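Local coordinates for protein cystathionine gamma-lyase (Saccharomyces cerevisiae, PDB 1N8P) that binds pyridoxal-5'-phosphate as a four-chain member of the Cys/Met metabolism family of PLP-dependent enzymes, at residues 341-346 and 367-372; 266-271 and 306-311; 194-199 and 214-219. All coordinates share one frame; numbering follows the deposited sequence.

Contact 1: 341-346 and 367-372; sequences LLEVPA and LVRISV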
loop_
_atom_site.group_PDB
_atom_site.type_symbol
_atom_site.label_atom_id
_atom_site.label_comp_id
_atom_site.label_asym_id
_atom_site.label_seq_id
_atom_site.Cartn_x
_atom_site.Cartn_y
_atom_site.Cartn_z
ATOM N N LEU A 341 -7.061 25.021 1.140
ATOM C CA LEU A 341 -6.745 25.163 2.556
ATOM C C LEU A 341 -6.506 26.619 2.929
ATOM O O LEU A 341 -6.201 27.442 2.089
ATOM C CB LEU A 341 -5.513 24.336 2.915
ATOM C CG LEU A 341 -5.644 22.828 2.667
ATOM C CD1 LEU A 341 -4.446 22.134 3.292
ATOM C CD2 LEU A 341 -6.930 22.276 3.266
ATOM N N LEU A 342 -6.680 26.959 4.190
ATOM C CA LEU A 342 -6.419 28.327 4.577
ATOM C C LEU A 342 -5.865 28.332 5.995
ATOM O O LEU A 342 -6.216 27.505 6.826
ATOM C CB LEU A 342 -7.674 29.181 4.406
ATOM C CG LEU A 342 -8.624 29.463 5.548
ATOM C CD1 LEU A 342 -9.691 30.382 5.028
ATOM C CD2 LEU A 342 -9.223 28.188 6.081
ATOM N N GLU A 343 -4.948 29.247 6.252
ATOM C CA GLU A 343 -4.298 29.310 7.554
ATOM C C GLU A 343 -3.974 30.755 7.938
ATOM O O GLU A 343 -4.018 31.654 7.096
ATOM C CB GLU A 343 -3.033 28.439 7.487
ATOM C CG GLU A 343 -2.053 28.601 8.591
ATOM C CD GLU A 343 -0.765 29.234 8.113
ATOM O OE1 GLU A 343 -0.799 30.069 7.186
ATOM O OE2 GLU A 343 0.288 28.909 8.684
ATOM N N VAL A 344 -3.690 30.976 9.216
ATOM C CA VAL A 344 -3.337 32.302 9.724
ATOM C C VAL A 344 -1.923 32.186 10.262
ATOM O O VAL A 344 -1.730 31.960 11.446
ATOM C CB VAL A 344 -4.256 32.725 10.882
ATOM C CG1 VAL A 344 -3.803 34.063 11.433
ATOM C CG2 VAL A 344 -5.701 32.791 10.406
ATOM N N PRO A 345 -0.917 32.352 9.401
ATOM C CA PRO A 345 0.476 32.245 9.822
ATOM C C PRO A 345 0.791 32.653 11.246
ATOM O O PRO A 345 1.511 31.955 11.951
ATOM C CB PRO A 345 1.219 33.090 8.786
ATOM C CG PRO A 345 0.144 33.933 8.154
ATOM C CD PRO A 345 -0.994 32.992 8.082
ATOM N N ALA A 346 0.236 33.777 11.667
ATOM C CA ALA A 346 0.475 34.311 13.000
ATOM C C ALA A 346 0.285 33.292 14.090
ATOM O O ALA A 346 1.197 33.022 14.869
ATOM C CB ALA A 346 -0.435 35.485 13.254
ATOM N N LEU A 367 -3.597 38.795 9.065
ATOM C CA LEU A 367 -3.350 38.235 7.736
ATOM C C LEU A 367 -3.843 36.801 7.504
ATOM O O LEU A 367 -3.487 35.885 8.236
ATOM C CB LEU A 367 -1.860 38.241 7.471
ATOM C CG LEU A 367 -1.431 37.666 6.135
ATOM C CD1 LEU A 367 -1.373 38.802 5.113
ATOM C CD2 LEU A 367 -0.080 36.991 6.302
ATOM N N VAL A 368 -4.648 36.607 6.468
ATOM C CA VAL A 368 -5.140 35.278 6.133
ATOM C C VAL A 368 -4.383 34.749 4.903
ATOM O O VAL A 368 -4.296 35.421 3.863
ATOM C CB VAL A 368 -6.655 35.291 5.815
ATOM C CG1 VAL A 368 -7.071 33.968 5.201
ATOM C CG2 VAL A 368 -7.444 35.542 7.077
ATOM N N ARG A 369 -3.821 33.555 5.035
ATOM C CA ARG A 369 -3.098 32.926 3.943
ATOM C C ARG A 369 -3.880 31.714 3.426
ATOM O O ARG A 369 -4.277 30.831 4.201
ATOM C CB ARG A 369 -1.731 32.500 4.422
ATOM C CG ARG A 369 -1.015 31.501 3.547
ATOM C CD ARG A 369 0.294 31.230 4.199
ATOM N NE ARG A 369 0.903 29.928 3.948
ATOM C CZ ARG A 369 0.316 28.754 4.133
ATOM N NH1 ARG A 369 -0.942 28.683 4.551
ATOM N NH2 ARG A 369 1.026 27.646 3.977
ATOM N N ILE A 370 -4.114 31.683 2.116
ATOM C CA ILE A 370 -4.866 30.598 1.497
ATOM C C ILE A 370 -4.161 29.848 0.365
ATOM O O ILE A 370 -3.481 30.420 -0.485
ATOM C CB ILE A 370 -6.249 31.080 1.003
ATOM C CG1 ILE A 370 -6.098 32.230 0.036
ATOM C CG2 ILE A 370 -7.057 31.590 2.172
ATOM C CD1 ILE A 370 -7.415 32.838 -0.350
ATOM N N SER A 371 -4.344 28.536 0.409
ATOM C CA SER A 371 -3.800 27.559 -0.526
ATOM C C SER A 371 -4.942 27.121 -1.475
ATOM O O SER A 371 -5.744 26.241 -1.134
ATOM C CB SER A 371 -3.295 26.366 0.297
ATOM O OG SER A 371 -2.569 25.435 -0.463
ATOM N N VAL A 372 -5.040 27.742 -2.644
ATOM C CA VAL A 372 -6.078 27.378 -3.579
ATOM C C VAL A 372 -5.867 25.971 -4.164
ATOM O O VAL A 372 -4.771 25.652 -4.640
ATOM C CB VAL A 372 -6.121 28.353 -4.723
ATOM C CG1 VAL A 372 -7.276 28.021 -5.642
ATOM C CG2 VAL A 372 -6.220 29.756 -4.188
#

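Contact 2: 266-271 and 306-311; sequences KIAEFL and GMISFR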
loop_
_atom_site.group_PDB
_atom_site.type_symbol
_atom_site.label_atom_id
_atom_site.label_comp_id
_atom_site.label_asym_id
_atom_site.label_seq_id
_atom_site.Cartn_x
_atom_site.Cartn_y
_atom_site.Cartn_z
ATOM N N LYS A 266 -7.618 34.609 -10.261
ATOM C CA LYS A 266 -8.985 35.110 -10.340
ATOM C C LYS A 266 -9.571 35.420 -8.963
ATOM O O LYS A 266 -10.550 36.167 -8.849
ATOM C CB LYS A 266 -9.895 34.121 -11.074
ATOM C CG LYS A 266 -9.927 34.283 -12.579
ATOM C CD LYS A 266 -10.937 33.339 -13.206
ATOM C CE LYS A 266 -12.335 33.563 -12.630
ATOM N NZ LYS A 266 -13.380 32.719 -13.292
ATOM N N ILE A 267 -8.979 34.853 -7.921
ATOM C CA ILE A 267 -9.438 35.111 -6.562
ATOM C C ILE A 267 -8.710 36.335 -5.983
ATOM O O ILE A 267 -9.277 37.091 -5.192
ATOM C CB ILE A 267 -9.204 33.891 -5.657
ATOM C CG1 ILE A 267 -10.235 32.815 -5.983
ATOM C CG2 ILE A 267 -9.308 34.282 -4.204
ATOM C CD1 ILE A 267 -10.001 31.485 -5.267
ATOM N N ALA A 268 -7.450 36.521 -6.381
ATOM C CA ALA A 268 -6.647 37.657 -5.937
ATOM C C ALA A 268 -7.229 38.946 -6.543
ATOM O O ALA A 268 -7.390 39.957 -5.861
ATOM C CB ALA A 268 -5.225 37.477 -6.384
ATOM N N GLU A 269 -7.554 38.907 -7.826
ATOM C CA GLU A 269 -8.122 40.072 -8.454
ATOM C C GLU A 269 -9.384 40.438 -7.689
ATOM O O GLU A 269 -9.656 41.610 -7.438
ATOM C CB GLU A 269 -8.408 39.800 -9.942
ATOM C CG GLU A 269 -7.234 39.146 -10.606
ATOM C CD GLU A 269 -7.245 39.181 -12.115
ATOM O OE1 GLU A 269 -8.311 39.010 -12.744
ATOM O OE2 GLU A 269 -6.141 39.350 -12.668
ATOM N N PHE A 270 -10.148 39.438 -7.290
ATOM C CA PHE A 270 -11.366 39.732 -6.571
ATOM C C PHE A 270 -11.075 40.437 -5.277
ATOM O O PHE A 270 -11.725 41.410 -4.932
ATOM C CB PHE A 270 -12.134 38.474 -6.242
ATOM C CG PHE A 270 -13.265 38.710 -5.299
ATOM C CD1 PHE A 270 -14.473 39.197 -5.750
ATOM C CD2 PHE A 270 -13.104 38.473 -3.947
ATOM C CE1 PHE A 270 -15.495 39.439 -4.865
ATOM C CE2 PHE A 270 -14.126 38.716 -3.061
ATOM C CZ PHE A 270 -15.316 39.197 -3.518
ATOM N N LEU A 271 -10.114 39.917 -4.530
ATOM C CA LEU A 271 -9.738 40.519 -3.256
ATOM C C LEU A 271 -8.950 41.821 -3.442
ATOM O O LEU A 271 -8.693 42.529 -2.476
ATOM C CB LEU A 271 -8.902 39.540 -2.460
ATOM C CG LEU A 271 -9.613 38.263 -2.068
ATOM C CD1 LEU A 271 -8.599 37.252 -1.605
ATOM C CD2 LEU A 271 -10.629 38.557 -0.979
ATOM N N GLY A 306 -0.479 29.149 -6.317
ATOM C CA GLY A 306 -1.738 28.781 -5.700
ATOM C C GLY A 306 -1.901 29.369 -4.312
ATOM O O GLY A 306 -2.929 29.184 -3.686
ATOM N N MET A 307 -0.891 30.084 -3.836
ATOM C CA MET A 307 -0.933 30.701 -2.515
ATOM C C MET A 307 -1.191 32.202 -2.631
ATOM O O MET A 307 -0.469 32.929 -3.325
ATOM C CB MET A 307 0.401 30.515 -1.777
ATOM C CG MET A 307 0.992 29.111 -1.793
ATOM S SD MET A 307 0.081 27.884 -0.861
ATOM C CE MET A 307 0.324 28.464 0.848
ATOM N N ILE A 308 -2.231 32.657 -1.946
ATOM C CA ILE A 308 -2.590 34.065 -1.932
ATOM C C ILE A 308 -2.372 34.371 -0.465
ATOM O O ILE A 308 -2.189 33.461 0.322
ATOM C CB ILE A 308 -4.079 34.253 -2.382
ATOM C CG1 ILE A 308 -4.199 33.858 -3.853
ATOM C CG2 ILE A 308 -4.558 35.701 -2.190
ATOM C CD1 ILE A 308 -5.598 33.705 -4.337
ATOM N N SER A 309 -2.336 35.635 -0.099
ATOM C CA SER A 309 -2.139 36.018 1.290
ATOM C C SER A 309 -2.817 37.368 1.311
ATOM O O SER A 309 -2.679 38.144 0.365
ATOM C CB SER A 309 -0.648 36.125 1.573
ATOM O OG SER A 309 -0.377 36.519 2.896
ATOM N N PHE A 310 -3.598 37.648 2.344
ATOM C CA PHE A 310 -4.278 38.929 2.352
ATOM C C PHE A 310 -4.687 39.249 3.756
ATOM O O PHE A 310 -4.676 38.362 4.597
ATOM C CB PHE A 310 -5.489 38.896 1.398
ATOM C CG PHE A 310 -6.693 38.207 1.956
ATOM C CD1 PHE A 310 -7.742 38.946 2.487
ATOM C CD2 PHE A 310 -6.767 36.823 1.992
ATOM C CE1 PHE A 310 -8.830 38.318 3.042
ATOM C CE2 PHE A 310 -7.854 36.198 2.545
ATOM C CZ PHE A 310 -8.883 36.941 3.070
ATOM N N ARG A 311 -5.003 40.519 4.012
ATOM C CA ARG A 311 -5.411 40.973 5.341
ATOM C C ARG A 311 -6.781 41.591 5.187
ATOM O O ARG A 311 -6.990 42.381 4.277
ATOM C CB ARG A 311 -4.393 41.990 5.896
ATOM C CG ARG A 311 -3.992 43.105 4.918
ATOM C CD ARG A 311 -2.688 43.863 5.303
ATOM N NE ARG A 311 -2.836 44.748 6.457
ATOM C CZ ARG A 311 -2.839 44.317 7.704
ATOM N NH1 ARG A 311 -2.689 43.028 7.933
ATOM N NH2 ARG A 311 -3.033 45.155 8.707
#

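Contact 3: 194-199 and 214-219; sequences ADIVVH and GVLATN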
loop_
_atom_site.group_PDB
_atom_site.type_symbol
_atom_site.label_atom_id
_atom_site.label_comp_id
_atom_site.label_asym_id
_atom_site.label_seq_id
_atom_site.Cartn_x
_atom_site.Cartn_y
_atom_site.Cartn_z
ATOM N N ALA A 194 21.516 29.092 -9.845
ATOM C CA ALA A 194 21.165 28.535 -8.554
ATOM C C ALA A 194 21.928 27.239 -8.632
ATOM O O ALA A 194 21.991 26.626 -9.694
ATOM C CB ALA A 194 19.648 28.277 -8.471
ATOM N N ASP A 195 22.534 26.828 -7.533
ATOM C CA ASP A 195 23.315 25.613 -7.558
ATOM C C ASP A 195 22.490 24.410 -7.160
ATOM O O ASP A 195 22.791 23.288 -7.585
ATOM C CB ASP A 195 24.531 25.770 -6.660
ATOM C CG ASP A 195 25.411 26.907 -7.098
ATOM O OD1 ASP A 195 25.988 26.816 -8.196
ATOM O OD2 ASP A 195 25.519 27.897 -6.353
ATOM N N ILE A 196 21.447 24.647 -6.367
ATOM C CA ILE A 196 20.560 23.568 -5.947
ATOM C C ILE A 196 19.118 24.045 -5.809
ATOM O O ILE A 196 18.870 25.159 -5.332
ATOM C CB ILE A 196 20.967 22.953 -4.577
ATOM C CG1 ILE A 196 22.470 22.809 -4.466
ATOM C CG2 ILE A 196 20.436 21.550 -4.464
ATOM C CD1 ILE A 196 22.901 22.131 -3.184
ATOM N N VAL A 197 18.183 23.185 -6.231
ATOM C CA VAL A 197 16.742 23.429 -6.130
ATOM C C VAL A 197 16.226 22.437 -5.128
ATOM O O VAL A 197 16.407 21.236 -5.314
ATOM C CB VAL A 197 15.984 23.103 -7.394
ATOM C CG1 VAL A 197 15.174 24.306 -7.808
ATOM C CG2 VAL A 197 16.922 22.652 -8.470
ATOM N N VAL A 198 15.581 22.933 -4.079
ATOM C CA VAL A 198 15.013 22.079 -3.030
ATOM C C VAL A 198 13.480 22.089 -3.125
ATOM O O VAL A 198 12.888 23.077 -3.548
ATOM C CB VAL A 198 15.413 22.587 -1.634
ATOM C CG1 VAL A 198 14.658 21.855 -0.590
ATOM C CG2 VAL A 198 16.878 22.386 -1.411
ATOM N N HIS A 199 12.840 20.989 -2.760
ATOM C CA HIS A 199 11.386 20.919 -2.788
ATOM C C HIS A 199 10.916 20.060 -1.664
ATOM O O HIS A 199 11.589 19.117 -1.248
ATOM C CB HIS A 199 10.851 20.231 -4.007
ATOM C CG HIS A 199 10.953 21.024 -5.261
ATOM N ND1 HIS A 199 9.934 21.833 -5.704
ATOM C CD2 HIS A 199 11.902 21.045 -6.225
ATOM C CE1 HIS A 199 10.242 22.316 -6.892
ATOM N NE2 HIS A 199 11.431 21.852 -7.232
ATOM N N GLY A 214 11.028 14.717 0.244
ATOM C CA GLY A 214 11.687 15.908 -0.265
ATOM C C GLY A 214 12.646 15.537 -1.388
ATOM O O GLY A 214 13.170 14.419 -1.445
ATOM N N VAL A 215 12.863 16.438 -2.323
ATOM C CA VAL A 215 13.829 16.159 -3.389
ATOM C C VAL A 215 14.580 17.400 -3.839
ATOM O O VAL A 215 14.052 18.514 -3.773
ATOM C CB VAL A 215 13.180 15.541 -4.640
ATOM C CG1 VAL A 215 12.656 14.187 -4.300
ATOM C CG2 VAL A 215 12.074 16.448 -5.178
ATOM N N LEU A 216 15.817 17.200 -4.287
ATOM C CA LEU A 216 16.623 18.301 -4.781
ATOM C C LEU A 216 17.081 17.902 -6.168
ATOM O O LEU A 216 16.963 16.728 -6.584
ATOM C CB LEU A 216 17.810 18.567 -3.830
ATOM C CG LEU A 216 19.252 18.005 -3.842
ATOM C CD1 LEU A 216 19.679 17.599 -2.407
ATOM C CD2 LEU A 216 19.380 16.818 -4.760
ATOM N N ALA A 217 17.554 18.898 -6.902
ATOM C CA ALA A 217 18.100 18.691 -8.236
ATOM C C ALA A 217 19.255 19.683 -8.429
ATOM O O ALA A 217 19.239 20.805 -7.881
ATOM C CB ALA A 217 17.035 18.904 -9.287
ATOM N N THR A 218 20.273 19.240 -9.165
ATOM C CA THR A 218 21.440 20.060 -9.496
ATOM C C THR A 218 22.115 19.513 -10.743
ATOM O O THR A 218 22.018 18.327 -11.067
ATOM C CB THR A 218 22.501 20.090 -8.410
ATOM O OG1 THR A 218 22.995 18.771 -8.210
ATOM C CG2 THR A 218 21.934 20.598 -7.116
ATOM N N ASN A 219 22.804 20.414 -11.434
ATOM C CA ASN A 219 23.525 20.124 -12.661
ATOM C C ASN A 219 24.977 19.884 -12.315
ATOM O O ASN A 219 25.725 19.322 -13.100
ATOM C CB ASN A 219 23.390 21.321 -13.586
ATOM C CG ASN A 219 22.031 21.404 -14.210
ATOM O OD1 ASN A 219 21.529 22.477 -14.501
ATOM N ND2 ASN A 219 21.432 20.253 -14.441
#

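Contact 1: 341-346 and 367-372
Leu341 to Glu343 pair antiparallel with Arg369 to Ser371, the strand axes approaching to 4.5 Å with 160° between their N-to-C directions. Leu341 and Ser371 form one hydrogen-bonded pair, in which Ser371 N reaches Leu341 O at 2.7 Å and Leu341 N returns a bond to Ser371 O. Glu343 and Arg369 form the next such pair, with Glu343 N to Arg369 O also at 2.7 Å and Arg369 N bonded to Glu343 O. Leu342 and Ile370 face each other between them as a non-hydrogen-bonded pair.

Glu343 and Arg369 bring a charged pair to the face they share with Leu341 and Ser371. Arg369 is extended from CG to NE, whereas Glu343 bends at chi2 (-112°) and brings its carboxylate over one face of the guanidinium, the two planes 52° apart. Glu343 OE1 lies 3.0 Å from Arg369 NH1 but well out of the guanidinium plane; this salt bridge rests on charge, with no N-H aimed at the oxygen. Each is held more directly by a hydrogen bond outside the pair: Glu343 OE2 with Thr349 OG1, Arg369 NE with Asn149 OD1. The Pro345 ring crosses Leu367 at about a right angle, CG 3.6 Å from Leu367 CD2, and its CD meets Arg369 CB at 3.8 Å. On the other face Leu342 CB packs on Ile370 CG2.

The Arg369 side chain comes within about 6 Å of the bound pyridoxal-5'-phosphate. Strand 330-331 flanks 341-343 and strand 307-312 flanks 367-371, while Phe322 of helix 316-325 covers Leu342 and Val368.

Contact 2: 266-271 and 306-311
Ile308 and Phe310 of the strand meet Ile267, Ala268 and Leu271 of the helix almost wholly through apolar side chains. Packing is closest around the tip of Ile308: with CG1 anti to the carbonyl carbon (chi1 -67°), the branch reaches out to the helix, and its CD1 lies 3.8 Å from Ile267 CG2. The two isoleucine side chains cross at about a right angle, and the same Ile308 methyl lies 3.9 Å from Ala268 N and a little farther from its CB. One turn further along, Leu271 CD1 reaches both strand residues. It comes over one face of the Phe310 ring, offset toward the rim, in a CH-pi contact 4.2 Å from the ring centroid and 16° off its normal, while keeping a looser approach of 4.4 Å to Ile308 CG2.

Residues 266-271, the last turns of helix 253-271, run almost parallel to strand 307-311, with 12° between their directions and 9.4 Å between the axes at closest approach. This is a helix laid on the face of a sheet, as in the C-terminal alpha/beta domain of fold type I PLP-dependent enzymes. Helix 377-392 flanks the same helix through Leu381 against Ile267, and Leu271 continues onto Val278 and Val281 of strand 278-282. Phe322 of helix 316-325 meets the Phe310 ring edge-to-face.

The contact thins at Leu271, and the side of the helix turned from the strand meets solvent: Lys266 and Glu269 are exposed and take no part in the contact, and Phe270, partly exposed, turns instead to Leu381 and Lys385. At the strand's far end Arg311 is partly exposed too, its NH1 forming a salt bridge with Asp366.

Contact 3: 194-199 and 214-219
His199 turns the edge of its imidazole toward Val215 O, which lies near the ring plane, 4.1 Å from His199 CD2; segment 214-219 meets the ring at this edge and not over a face. The ring is anchored by Glu68, whose OE1 bonds His199 NE2, and His199 CB packs against Val215 CG2 at 4.1 Å. Val197 and Ala217 share this face of the ribbon, Val197 CG2 meeting Ala217 CB at 3.8 Å.

The strands run antiparallel, 165° between their directions. Val197 N bonds Ala217 O at 3.1 Å and Ala217 N bonds Val197 O; Val215 N bonds His199 O, whereas His199 N to Val215 O is weak at 125°. Strand 214-218 is the antiparallel member of the seven-stranded sheet characteristic of fold type I PLP-dependent enzymes. Ser200 at the end of strand 196-200, and Thr202, Lys203 and Val212 in the connection that follows, line the pyridoxal-5'-phosphate pocket, and Gly214 itself is about 5 Å from the cofactor.

On the opposite face Ile196 CG2 packs on Leu216 CG at 3.8 Å. Ile86 of helix 79-88 packs on Ile196, Thr82 on Leu216, and Leu227 of helix 221-234 on both.

How the contacts relate
All three contacts are buried, but they belong to two sheets. Contacts 1 and 2 adjoin, their centres about 10 Å apart, because strands 367-371 and 307-312 are neighbours in one sheet: contact 1 pairs strands within it, contact 2 lays a helix on it. Backbone bonds such as Val368 N to Phe310 O, and Met307 packed on Arg369, join them directly. Contact 3 lies in the seven-stranded sheet, its centre about 26 and 28 Å from those of contacts 1 and 2, and touches neither. Both strand pairings approach the cofactor, contact 1 adding a salt bridge; contact 2 is apolar and buried, although the helix that makes it turns its other side to solvent.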